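Local structure of Exo-beta-1,3-glucanase (Streptomyces sp. SirexAA-E, 4PEY) at residues A[371-376]-A[384-389]; A[315-320]-A[347-352]; A[25-30]-A[35-40]; A[56-61]-A[223-228]. The protein hydrolyses laminarin and laminarioligosaccharides as an exo-beta-1,3-glucanase, releasing glucose and laminaribiose. The protein carries 1 engineered substitution. All coordinates share one frame; numbering follows the deposited sequence. Where two conformers were deposited one is given.

Contact 1. Residues A[371-376]-A[384-389]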
loop_
_atom_site.group_PDB
_atom_site.type_symbol
_atom_site.label_atom_id
_atom_site.label_comp_id
_atom_site.label_asym_id
_atom_site.label_seq_id
_atom_site.Cartn_x
_atom_site.Cartn_y
_atom_site.Cartn_z
ATOM N N VAL A 371 3.647 -2.821 2.080
ATOM C CA VAL A 371 4.531 -2.303 3.102
ATOM C C VAL A 371 4.054 -0.892 3.403
ATOM O O VAL A 371 3.950 -0.035 2.512
ATOM C CB VAL A 371 6.002 -2.324 2.654
ATOM C CG1 VAL A 371 6.883 -1.557 3.638
ATOM C CG2 VAL A 371 6.471 -3.773 2.503
ATOM N N PHE A 372 3.720 -0.670 4.663
ATOM C CA PHE A 372 3.168 0.603 5.090
ATOM C C PHE A 372 4.124 1.232 6.085
ATOM O O PHE A 372 4.769 0.529 6.866
ATOM C CB PHE A 372 1.774 0.395 5.689
ATOM C CG PHE A 372 0.886 -0.463 4.828
ATOM C CD1 PHE A 372 0.698 -0.150 3.488
ATOM C CD2 PHE A 372 0.281 -1.604 5.333
ATOM C CE1 PHE A 372 -0.091 -0.941 2.671
ATOM C CE2 PHE A 372 -0.522 -2.399 4.524
ATOM C CZ PHE A 372 -0.708 -2.072 3.191
ATOM N N VAL A 373 4.241 2.552 6.038
ATOM C CA VAL A 373 5.077 3.259 6.992
ATOM C C VAL A 373 4.245 4.335 7.662
ATOM O O VAL A 373 3.454 5.012 7.001
ATOM C CB VAL A 373 6.320 3.877 6.316
ATOM C CG1 VAL A 373 7.163 4.640 7.344
ATOM C CG2 VAL A 373 7.145 2.781 5.643
ATOM N N ARG A 374 4.386 4.451 8.981
ATOM C CA ARG A 374 3.685 5.470 9.751
ATOM C C ARG A 374 4.678 6.255 10.593
ATOM O O ARG A 374 5.547 5.653 11.246
ATOM C CB ARG A 374 2.622 4.845 10.660
ATOM C CG ARG A 374 2.017 5.841 11.642
ATOM C CD ARG A 374 0.815 5.249 12.364
ATOM N NE ARG A 374 1.197 4.219 13.328
ATOM C CZ ARG A 374 0.363 3.285 13.784
ATOM N NH1 ARG A 374 -0.895 3.252 13.351
ATOM N NH2 ARG A 374 0.777 2.392 14.678
ATOM N N ILE A 375 4.562 7.585 10.564
ATOM C CA ILE A 375 5.374 8.439 11.427
ATOM C C ILE A 375 4.454 9.286 12.310
ATOM O O ILE A 375 3.837 10.249 11.845
ATOM C CB ILE A 375 6.336 9.355 10.625
ATOM C CG1 ILE A 375 7.146 8.540 9.603
ATOM C CG2 ILE A 375 7.252 10.129 11.587
ATOM C CD1 ILE A 375 6.525 8.501 8.210
ATOM N N GLY A 376 4.345 8.905 13.583
ATOM C CA GLY A 376 3.423 9.561 14.500
ATOM C C GLY A 376 2.011 8.994 14.470
ATOM O O GLY A 376 1.705 8.090 13.688
ATOM N N THR A 384 13.915 10.794 9.136
ATOM C CA THR A 384 14.369 11.743 8.114
ATOM C C THR A 384 13.886 11.326 6.721
ATOM O O THR A 384 13.234 12.111 6.016
ATOM C CB THR A 384 15.901 11.886 8.134
ATOM O OG1 THR A 384 16.302 12.383 9.419
ATOM C CG2 THR A 384 16.366 12.859 7.066
ATOM N N THR A 385 14.199 10.093 6.327
ATOM C CA THR A 385 13.724 9.531 5.064
ATOM C C THR A 385 13.093 8.170 5.355
ATOM O O THR A 385 13.732 7.316 5.957
ATOM C CB THR A 385 14.860 9.368 4.032
ATOM O OG1 THR A 385 15.591 10.595 3.911
ATOM C CG2 THR A 385 14.300 8.976 2.674
ATOM N N SER A 386 11.857 7.956 4.933
ATOM C CA SER A 386 11.200 6.719 5.338
ATOM C C SER A 386 11.642 5.496 4.542
ATOM O O SER A 386 12.063 4.503 5.136
ATOM C CB SER A 386 9.680 6.879 5.281
ATOM O OG SER A 386 9.234 7.671 6.378
ATOM N N ILE A 387 11.564 5.549 3.214
ATOM C CA ILE A 387 12.062 4.439 2.406
ATOM C C ILE A 387 13.088 4.919 1.394
ATOM O O ILE A 387 12.818 5.833 0.616
ATOM C CB ILE A 387 10.933 3.705 1.641
ATOM C CG1 ILE A 387 9.802 3.287 2.590
ATOM C CG2 ILE A 387 11.517 2.503 0.875
ATOM C CD1 ILE A 387 8.694 2.442 1.917
ATOM N N VAL A 388 14.268 4.308 1.418
ATOM C CA VAL A 388 15.286 4.573 0.410
ATOM C C VAL A 388 15.415 3.331 -0.457
ATOM O O VAL A 388 15.725 2.240 0.050
ATOM C CB VAL A 388 16.653 4.926 1.033
ATOM C CG1 VAL A 388 17.704 5.142 -0.061
ATOM C CG2 VAL A 388 16.542 6.155 1.920
ATOM N N VAL A 389 15.142 3.474 -1.756
ATOM C CA VAL A 389 15.275 2.336 -2.667
ATOM C C VAL A 389 16.541 2.497 -3.499
ATOM O O VAL A 389 16.579 3.277 -4.454
ATOM C CB VAL A 389 14.055 2.188 -3.600
ATOM C CG1 VAL A 389 14.235 0.991 -4.520
ATOM C CG2 VAL A 389 12.777 2.046 -2.780
#

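Contact 2. Residues A[315-320]-A[347-352]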
loop_
_atom_site.group_PDB
_atom_site.type_symbol
_atom_site.label_atom_id
_atom_site.label_comp_id
_atom_site.label_asym_id
_atom_site.label_seq_id
_atom_site.Cartn_x
_atom_site.Cartn_y
_atom_site.Cartn_z
ATOM N N ILE A 315 6.559 -3.355 12.919
ATOM C CA ILE A 315 7.917 -3.238 13.425
ATOM C C ILE A 315 8.186 -1.804 13.864
ATOM O O ILE A 315 7.984 -0.871 13.086
ATOM C CB ILE A 315 8.953 -3.645 12.365
ATOM C CG1 ILE A 315 8.708 -5.087 11.920
ATOM C CG2 ILE A 315 10.367 -3.476 12.913
ATOM C CD1 ILE A 315 9.365 -5.442 10.615
ATOM N N ILE A 316 8.626 -1.630 15.111
ATOM C CA ILE A 316 9.015 -0.315 15.607
ATOM C C ILE A 316 10.512 -0.310 15.880
ATOM O O ILE A 316 10.991 -1.063 16.733
ATOM C CB ILE A 316 8.271 0.077 16.900
ATOM C CG1 ILE A 316 6.763 0.208 16.644
ATOM C CG2 ILE A 316 8.839 1.385 17.477
ATOM C CD1 ILE A 316 5.954 0.339 17.936
ATOM N N PRO A 317 11.262 0.529 15.154
ATOM C CA PRO A 317 12.697 0.637 15.428
ATOM C C PRO A 317 12.957 1.552 16.627
ATOM O O PRO A 317 12.542 2.718 16.635
ATOM C CB PRO A 317 13.255 1.228 14.130
ATOM C CG PRO A 317 12.117 2.089 13.611
ATOM C CD PRO A 317 10.830 1.404 14.049
ATOM N N ASP A 318 13.625 1.015 17.640
ATOM C CA ASP A 318 14.024 1.811 18.798
ATOM C C ASP A 318 15.372 2.479 18.544
ATOM O O ASP A 318 16.075 2.127 17.590
ATOM C CB ASP A 318 14.120 0.940 20.057
ATOM C CG ASP A 318 12.790 0.320 20.455
ATOM O OD1 ASP A 318 11.722 0.819 20.029
ATOM O OD2 ASP A 318 12.818 -0.666 21.220
ATOM N N ASN A 319 15.725 3.439 19.399
ATOM C CA ASN A 319 17.072 4.020 19.412
ATOM C C ASN A 319 17.500 4.631 18.082
ATOM O O ASN A 319 18.695 4.742 17.794
ATOM C CB ASN A 319 18.111 2.964 19.821
ATOM C CG ASN A 319 17.721 2.209 21.070
ATOM O OD1 ASN A 319 17.051 2.740 21.955
ATOM N ND2 ASN A 319 18.126 0.954 21.142
ATOM N N GLY A 320 16.525 5.022 17.268
ATOM C CA GLY A 320 16.815 5.695 16.016
ATOM C C GLY A 320 17.363 4.807 14.915
ATOM O O GLY A 320 17.861 5.310 13.910
ATOM N N GLU A 347 17.262 7.915 10.867
ATOM C CA GLU A 347 17.760 8.493 9.626
ATOM C C GLU A 347 17.023 7.888 8.426
ATOM O O GLU A 347 16.641 8.600 7.489
ATOM C CB GLU A 347 19.268 8.266 9.511
ATOM C CG GLU A 347 19.886 8.858 8.268
ATOM C CD GLU A 347 21.400 8.801 8.290
ATOM O OE1 GLU A 347 21.975 8.353 9.312
ATOM O OE2 GLU A 347 22.018 9.215 7.286
ATOM N N THR A 348 16.815 6.576 8.471
ATOM C CA THR A 348 15.976 5.876 7.492
ATOM C C THR A 348 15.140 4.834 8.221
ATOM O O THR A 348 15.573 4.330 9.255
ATOM C CB THR A 348 16.797 5.159 6.403
ATOM O OG1 THR A 348 17.639 4.175 7.020
ATOM C CG2 THR A 348 17.658 6.134 5.605
ATOM N N LEU A 349 13.956 4.508 7.702
ATOM C CA LEU A 349 13.157 3.430 8.294
ATOM C C LEU A 349 13.318 2.108 7.532
ATOM O O LEU A 349 13.390 1.039 8.140
ATOM C CB LEU A 349 11.674 3.823 8.368
ATOM C CG LEU A 349 11.375 4.910 9.413
ATOM C CD1 LEU A 349 9.965 5.437 9.292
ATOM C CD2 LEU A 349 11.628 4.421 10.848
ATOM N N VAL A 350 13.361 2.189 6.203
ATOM C CA VAL A 350 13.536 1.023 5.335
ATOM C C VAL A 350 14.561 1.346 4.253
ATOM O O VAL A 350 14.441 2.376 3.581
ATOM C CB VAL A 350 12.203 0.602 4.665
ATOM C CG1 VAL A 350 12.411 -0.593 3.730
ATOM C CG2 VAL A 350 11.129 0.303 5.720
ATOM N N GLU A 351 15.568 0.483 4.102
ATOM C CA GLU A 351 16.549 0.612 3.026
ATOM C C GLU A 351 16.545 -0.636 2.164
ATOM O O GLU A 351 16.700 -1.744 2.676
ATOM C CB GLU A 351 17.960 0.847 3.576
ATOM C CG GLU A 351 18.124 2.171 4.284
ATOM C CD GLU A 351 19.521 2.376 4.858
ATOM O OE1 GLU A 351 20.459 1.644 4.466
ATOM O OE2 GLU A 351 19.676 3.281 5.706
ATOM N N VAL A 352 16.355 -0.458 0.860
ATOM C CA VAL A 352 16.407 -1.579 -0.073
ATOM C C VAL A 352 17.686 -1.451 -0.886
ATOM O O VAL A 352 17.774 -0.625 -1.803
ATOM C CB VAL A 352 15.176 -1.619 -1.008
ATOM C CG1 VAL A 352 15.216 -2.874 -1.878
ATOM C CG2 VAL A 352 13.890 -1.581 -0.196
HETATM O O HOH W 1 18.422 5.007 10.999
HETATM O O HOH W 2 19.213 7.950 13.379
#

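Contact 3. Residues A[25-30]-A[35-40]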
loop_
_atom_site.group_PDB
_atom_site.type_symbol
_atom_site.label_atom_id
_atom_site.label_comp_id
_atom_site.label_asym_id
_atom_site.label_seq_id
_atom_site.Cartn_x
_atom_site.Cartn_y
_atom_site.Cartn_z
ATOM N N LEU A 25 -6.356 -16.523 14.060
ATOM C CA LEU A 25 -7.565 -17.296 14.286
ATOM C C LEU A 25 -7.841 -18.105 13.033
ATOM O O LEU A 25 -8.093 -17.540 11.970
ATOM C CB LEU A 25 -8.752 -16.383 14.623
ATOM C CG LEU A 25 -8.763 -15.623 15.956
ATOM C CD1 LEU A 25 -7.650 -14.595 16.057
ATOM C CD2 LEU A 25 -10.106 -14.950 16.160
ATOM N N VAL A 26 -7.757 -19.426 13.154
ATOM C CA VAL A 26 -7.948 -20.308 12.015
ATOM C C VAL A 26 -9.304 -20.998 12.108
ATOM O O VAL A 26 -9.628 -21.629 13.115
ATOM C CB VAL A 26 -6.821 -21.360 11.917
ATOM C CG1 VAL A 26 -7.017 -22.228 10.690
ATOM C CG2 VAL A 26 -5.457 -20.676 11.857
ATOM N N PHE A 27 -10.087 -20.864 11.044
ATOM C CA PHE A 27 -11.440 -21.411 10.976
ATOM C C PHE A 27 -11.512 -22.515 9.938
ATOM O O PHE A 27 -10.789 -22.486 8.945
ATOM C CB PHE A 27 -12.457 -20.319 10.618
ATOM C CG PHE A 27 -12.438 -19.137 11.543
ATOM C CD1 PHE A 27 -13.122 -19.173 12.749
ATOM C CD2 PHE A 27 -11.738 -17.990 11.208
ATOM C CE1 PHE A 27 -13.106 -18.086 13.606
ATOM C CE2 PHE A 27 -11.723 -16.897 12.058
ATOM C CZ PHE A 27 -12.404 -16.947 13.260
ATOM N N ASP A 28 -12.390 -23.486 10.161
ATOM C CA ASP A 28 -12.717 -24.443 9.111
ATOM C C ASP A 28 -14.239 -24.471 8.982
ATOM O O ASP A 28 -14.931 -23.923 9.839
ATOM C CB ASP A 28 -12.126 -25.824 9.416
ATOM C CG ASP A 28 -12.859 -26.542 10.517
ATOM O OD1 ASP A 28 -13.869 -27.217 10.219
ATOM O OD2 ASP A 28 -12.415 -26.442 11.679
ATOM N N PRO A 29 -14.771 -25.076 7.904
ATOM C CA PRO A 29 -16.226 -25.013 7.719
ATOM C C PRO A 29 -17.047 -25.610 8.867
ATOM O O PRO A 29 -18.238 -25.311 8.959
ATOM C CB PRO A 29 -16.439 -25.812 6.429
ATOM C CG PRO A 29 -15.182 -25.597 5.666
ATOM C CD PRO A 29 -14.094 -25.609 6.705
ATOM N N SER A 30 -16.429 -26.404 9.737
ATOM C CA SER A 30 -17.161 -27.020 10.846
ATOM C C SER A 30 -16.976 -26.284 12.174
ATOM O O SER A 30 -17.585 -26.656 13.179
ATOM C CB SER A 30 -16.741 -28.480 11.020
ATOM O OG SER A 30 -15.441 -28.560 11.579
ATOM N N GLN A 35 -19.314 -16.671 13.040
ATOM C CA GLN A 35 -19.837 -15.309 13.003
ATOM C C GLN A 35 -19.627 -14.602 14.340
ATOM O O GLN A 35 -19.206 -13.444 14.379
ATOM C CB GLN A 35 -21.322 -15.304 12.630
ATOM C CG GLN A 35 -21.900 -13.895 12.533
ATOM C CD GLN A 35 -21.329 -13.109 11.363
ATOM O OE1 GLN A 35 -21.587 -13.432 10.207
ATOM N NE2 GLN A 35 -20.551 -12.076 11.658
ATOM N N GLY A 36 -19.897 -15.310 15.431
ATOM C CA GLY A 36 -19.698 -14.755 16.759
ATOM C C GLY A 36 -18.246 -14.386 17.013
ATOM O O GLY A 36 -17.948 -13.335 17.581
ATOM N N LYS A 37 -17.337 -15.256 16.584
ATOM C CA LYS A 37 -15.912 -15.031 16.794
ATOM C C LYS A 37 -15.393 -13.844 15.994
ATOM O O LYS A 37 -14.626 -13.026 16.508
ATOM C CB LYS A 37 -15.129 -16.300 16.449
ATOM C CG LYS A 37 -15.345 -17.393 17.477
ATOM C CD LYS A 37 -14.977 -18.777 16.972
ATOM C CE LYS A 37 -15.310 -19.826 18.032
ATOM N NZ LYS A 37 -15.153 -21.215 17.529
ATOM N N VAL A 38 -15.817 -13.737 14.738
ATOM C CA VAL A 38 -15.376 -12.634 13.893
ATOM C C VAL A 38 -16.006 -11.310 14.357
ATOM O O VAL A 38 -15.371 -10.258 14.298
ATOM C CB VAL A 38 -15.698 -12.927 12.410
ATOM C CG1 VAL A 38 -15.446 -11.716 11.536
ATOM C CG2 VAL A 38 -14.867 -14.108 11.932
ATOM N N ASP A 39 -17.238 -11.371 14.856
ATOM C CA ASP A 39 -17.889 -10.186 15.413
ATOM C C ASP A 39 -17.186 -9.707 16.684
ATOM O O ASP A 39 -17.096 -8.504 16.934
ATOM C CB ASP A 39 -19.367 -10.458 15.720
ATOM C CG ASP A 39 -20.249 -10.388 14.490
ATOM O OD1 ASP A 39 -19.815 -9.811 13.468
ATOM O OD2 ASP A 39 -21.391 -10.899 14.557
ATOM N N GLU A 40 -16.698 -10.644 17.492
ATOM C CA GLU A 40 -15.983 -10.274 18.709
ATOM C C GLU A 40 -14.725 -9.475 18.367
ATOM O O GLU A 40 -14.436 -8.453 18.996
ATOM C CB GLU A 40 -15.621 -11.513 19.534
ATOM C CG GLU A 40 -14.823 -11.181 20.781
ATOM C CD GLU A 40 -14.550 -12.389 21.657
ATOM O OE1 GLU A 40 -14.560 -13.529 21.137
ATOM O OE2 GLU A 40 -14.323 -12.194 22.872
#

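Contact 4. Residues A[56-61]-A[223-228]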
loop_
_atom_site.group_PDB
_atom_site.type_symbol
_atom_site.label_atom_id
_atom_site.label_comp_id
_atom_site.label_asym_id
_atom_site.label_seq_id
_atom_site.Cartn_x
_atom_site.Cartn_y
_atom_site.Cartn_z
ATOM N N ALA A 56 -5.117 -11.845 12.635
ATOM C CA ALA A 56 -5.267 -12.454 11.313
ATOM C C ALA A 56 -6.372 -13.491 11.375
ATOM O O ALA A 56 -6.363 -14.359 12.252
ATOM C CB ALA A 56 -3.962 -13.092 10.834
ATOM N N LEU A 57 -7.330 -13.386 10.456
ATOM C CA LEU A 57 -8.425 -14.348 10.336
ATOM C C LEU A 57 -8.146 -15.208 9.109
ATOM O O LEU A 57 -8.066 -14.697 7.990
ATOM C CB LEU A 57 -9.779 -13.641 10.204
ATOM C CG LEU A 57 -10.040 -12.493 11.186
ATOM C CD1 LEU A 57 -11.362 -11.801 10.868
ATOM C CD2 LEU A 57 -10.010 -12.998 12.629
ATOM N N MET A 58 -7.981 -16.510 9.315
ATOM C CA MET A 58 -7.593 -17.421 8.242
ATOM C C MET A 58 -8.627 -18.518 8.079
ATOM O O MET A 58 -9.008 -19.155 9.054
ATOM C CB MET A 58 -6.220 -18.033 8.534
ATOM C CG MET A 58 -5.067 -17.054 8.400
ATOM S SD MET A 58 -4.751 -16.701 6.666
ATOM C CE MET A 58 -3.222 -15.782 6.763
ATOM N N PHE A 59 -9.064 -18.744 6.848
ATOM C CA PHE A 59 -10.119 -19.715 6.589
ATOM C C PHE A 59 -9.633 -20.877 5.733
ATOM O O PHE A 59 -9.164 -20.678 4.607
ATOM C CB PHE A 59 -11.306 -19.013 5.916
ATOM C CG PHE A 59 -12.056 -18.083 6.833
ATOM C CD1 PHE A 59 -11.524 -16.849 7.195
ATOM C CD2 PHE A 59 -13.294 -18.447 7.339
ATOM C CE1 PHE A 59 -12.216 -16.003 8.052
ATOM C CE2 PHE A 59 -13.988 -17.609 8.183
ATOM C CZ PHE A 59 -13.449 -16.386 8.547
ATOM N N LYS A 60 -9.742 -22.089 6.275
ATOM C CA LYS A 60 -9.362 -23.297 5.539
ATOM C C LYS A 60 -10.274 -23.489 4.329
ATOM O O LYS A 60 -11.425 -23.031 4.327
ATOM C CB LYS A 60 -9.419 -24.533 6.442
ATOM C CG LYS A 60 -8.492 -24.475 7.640
ATOM C CD LYS A 60 -8.419 -25.822 8.349
ATOM C CE LYS A 60 -7.366 -25.796 9.440
ATOM N NZ LYS A 60 -7.158 -27.142 10.051
ATOM N N PRO A 61 -9.764 -24.163 3.287
ATOM C CA PRO A 61 -10.595 -24.370 2.094
ATOM C C PRO A 61 -11.939 -25.025 2.395
ATOM O O PRO A 61 -12.035 -25.912 3.257
ATOM C CB PRO A 61 -9.736 -25.288 1.224
ATOM C CG PRO A 61 -8.347 -24.970 1.617
ATOM C CD PRO A 61 -8.385 -24.643 3.086
ATOM N N PRO A 223 3.363 -13.080 -2.096
ATOM C CA PRO A 223 3.295 -14.410 -1.481
ATOM C C PRO A 223 2.187 -14.491 -0.433
ATOM O O PRO A 223 1.843 -13.475 0.188
ATOM C CB PRO A 223 4.678 -14.571 -0.831
ATOM C CG PRO A 223 5.580 -13.674 -1.652
ATOM C CD PRO A 223 4.710 -12.487 -1.991
ATOM N N PHE A 224 1.628 -15.678 -0.240
ATOM C CA PHE A 224 0.566 -15.846 0.749
ATOM C C PHE A 224 0.608 -17.237 1.376
ATOM O O PHE A 224 1.044 -18.221 0.753
ATOM C CB PHE A 224 -0.815 -15.584 0.124
ATOM C CG PHE A 224 -1.129 -16.478 -1.045
ATOM C CD1 PHE A 224 -1.827 -17.667 -0.861
ATOM C CD2 PHE A 224 -0.715 -16.141 -2.327
ATOM C CE1 PHE A 224 -2.113 -18.504 -1.936
ATOM C CE2 PHE A 224 -0.988 -16.978 -3.409
ATOM C CZ PHE A 224 -1.688 -18.160 -3.211
ATOM N N LEU A 225 0.167 -17.293 2.628
ATOM C CA LEU A 225 0.040 -18.535 3.369
ATOM C C LEU A 225 -1.123 -19.367 2.837
ATOM O O LEU A 225 -2.199 -18.834 2.561
ATOM C CB LEU A 225 -0.172 -18.231 4.855
ATOM C CG LEU A 225 -0.165 -19.411 5.827
ATOM C CD1 LEU A 225 1.253 -19.996 5.945
ATOM C CD2 LEU A 225 -0.702 -18.980 7.200
ATOM N N TYR A 226 -0.923 -20.673 2.693
ATOM C CA TYR A 226 -2.045 -21.534 2.337
ATOM C C TYR A 226 -1.830 -22.933 2.879
ATOM O O TYR A 226 -0.774 -23.239 3.446
ATOM C CB TYR A 226 -2.261 -21.564 0.815
ATOM C CG TYR A 226 -1.326 -22.476 0.041
ATOM C CD1 TYR A 226 0.008 -22.132 -0.173
ATOM C CD2 TYR A 226 -1.789 -23.667 -0.507
ATOM C CE1 TYR A 226 0.852 -22.962 -0.895
ATOM C CE2 TYR A 226 -0.954 -24.499 -1.229
ATOM C CZ TYR A 226 0.367 -24.145 -1.419
ATOM O OH TYR A 226 1.205 -24.972 -2.136
ATOM N N LEU A 227 -2.853 -23.763 2.733
ATOM C CA LEU A 227 -2.793 -25.163 3.134
ATOM C C LEU A 227 -2.692 -26.077 1.930
ATOM O O LEU A 227 -3.551 -26.054 1.055
ATOM C CB LEU A 227 -4.025 -25.532 3.956
ATOM C CG LEU A 227 -3.972 -25.167 5.434
ATOM C CD1 LEU A 227 -5.353 -25.312 6.057
ATOM C CD2 LEU A 227 -2.953 -26.052 6.146
ATOM N N ASP A 228 -1.629 -26.871 1.891
ATOM C CA ASP A 228 -1.490 -27.941 0.913
ATOM C C ASP A 228 -1.842 -29.234 1.635
ATOM O O ASP A 228 -1.016 -29.800 2.347
ATOM C CB ASP A 228 -0.071 -27.971 0.343
ATOM C CG ASP A 228 0.082 -28.932 -0.817
ATOM O OD1 ASP A 228 -0.942 -29.371 -1.383
ATOM O OD2 ASP A 228 1.241 -29.240 -1.169
#

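Contact 1. Residues A[371-376]-A[384-389]
V373 and I375 meet S386 and I387 through aliphatic branches and one hydroxyl, while the flat groups of 371-376, the F372 ring and the R374 guanidinium, point away from 384-389. There the F372 ring meets H398 edge-to-face, while the R374 guanidinium forms a cation-pi pair with W109 and a salt bridge to D340. V373, with CG1 anti to its own N (chi1 179°), divides its two methyls between two partners: CG1 lies 3.8 Å from S386 OG, and CG2 meets the end of the I387 chain, 4.0 Å from I387 CD1, the two side chains meeting at a slant. Next to them an unstaggered chi2 of 94° directs the terminal methyl of I375 toward the serine hydroxyl, with CD1 3.4 Å from S386 OG. The F438 ring touches I375 and S386, L349 touches V373 and S386, and all four contact residues are buried. I375 also comes within about 5 Å, side chain to side chain, of the substrate-binding R403. Backbone hydrogen bonds link 371-376 to V339 and W400 of adjacent strands, whereas 384-389, where the chain turns corners at T384 and S386, leads into strand 385-389 of a separate parallel sheet. Inward-pointing side chains meeting across two faces in this way are characteristic of the interior of a parallel beta-helix, the fold of glycoside hydrolase family 55.

Contact 2. Residues A[315-320]-A[347-352]
P317 and G320 face L349 and E347 with their backbones well apart, at CA-CA separations of 7.7 Å for P317-L349 and 7.0 Å for G320-E347, so the two segments are not joined directly by backbone hydrogen bonds. The apolar touch is a single one: CG at the apex of the P317 ring rests 3.6 Å from L349 CD2, the two side chains crossing at about a right angle. The L349 side chain starts off to the side; with CD1 anti to CA (chi2 170°), the other methyl, CD2, is the one turned to the proline, while V373 and V339 pack on the same leucine. Farther along, water bridges the gap. The carbonyl G320 O accepts from two waters, each 3.0 Å away; one of these accepts from E347 N at 3.2 Å and the other is held weakly by T348 N. The T348 side chain turns away from G320, and its OG1 donates to E351 OE2 over 2.6 Å, on the anti side of the carboxylate and 18° out of its plane. T322 gives the same hydroxyl a second hydrogen-bond partner. The chemistry thus changes along the corner of the beta-helix coil: apolar closure by proline and leucine inside gives way to a hydrated backbone link toward the solvent-exposed E347.

Contact 3. Residues A[25-30]-A[35-40]
F27 of strand 24-27 packs against K37 and V38 of helix 34-45, the first two elements of a beta-alpha-beta unit completed by strand 55-59. The phenyl ring and the lysine chain run past each other in opposite directions. K37 CD lies at the ring edge, close to the ring plane and 3.9 Å from F27 CE1, and K37 CB is equally near that atom. Beyond CG the lysine is extended, which lets its methylenes skirt the ring while NZ travels on to bond P32 O in the connecting loop. V38 approaches from another direction: its CG2 methyl stands oblique to the ring, 4.0 Å from F27 CZ. The phenyl is further confined by F59, whose ring stacks with it, and by I34. These residues join the helix to the strands. On another side of the helix, Q35 reaches toward D39 with weak bonds from NE2, and its OE1 accepts from the backbone N of N68, a residue lining a glycan pocket. Directly after the strand the chain bends through an Asx turn at D28, P29 and S30. There S30 N donates to D28 OD1 at 2.7 Å, with an N-H...O angle of 152°, arriving from above the carboxylate plane, 49° out of it.

Contact 4. Residues A[56-61]-A[223-228]
The contact packs strand 224-228, which pairs antiparallel with 231-243, against the end of strand 55-59 of the parallel beta-helix: M58, K60 and P61 meet L225 and L227. The short touching parts, 58 to 61 and 225 to 227, run 37° apart, and no hydrogen bond passes between the segments, so they meet through side chains alone. L227 is the centre of the junction. Its CD1 methyl lies against the aliphatic stem of K60, 3.6 Å from K60 CG and 4.0 Å from K60 CE. Because the lysine is extended beyond CG, its methylenes pass that methyl in succession as the two chains cross at a slant. P61 adds its CD, 4.3 Å from L227 CD1. Farther back, M58 bends at chi2 (-73°) and brings CE to 4.1 Å from L225 CD2, the two chains crossing at about a right angle. M58 and K60 each occupy two conformers in the crystal, so these two touches describe one of them. The opposite face of strand 55-59 carries F59, stacked with F27, and L57, which touches V38 of helix 34-45. Strands 24-27 and 75-79 flank 55-59 in parallel, strand 231-243 borders 224-228, and A56 and M58 also touch the loop residues P289 and L310.

Overall arrangement
The four contacts fall into two pairs. Contacts 1 and 2, with centres 8 Å apart, share neighbouring strands of one parallel sheet: S386 O probably accepts from V350 N at 2.9 Å, and V373 CG1 packs 3.5 Å from L349 CD1. Contacts 3 and 4, centres 14 Å apart, are joined through strands 24-27 and 55-59, where F27 N probably donates to M58 O at 2.8 Å. The pairs do not touch; contacts 1 and 4 approach to about 10 Å between nearest atoms. Contact 1 lies beside the substrate-binding R403, its I375 side chain about 11 Å from a bound glucose unit. V38 in contact 3 is likewise about 11 Å from a bound glucose.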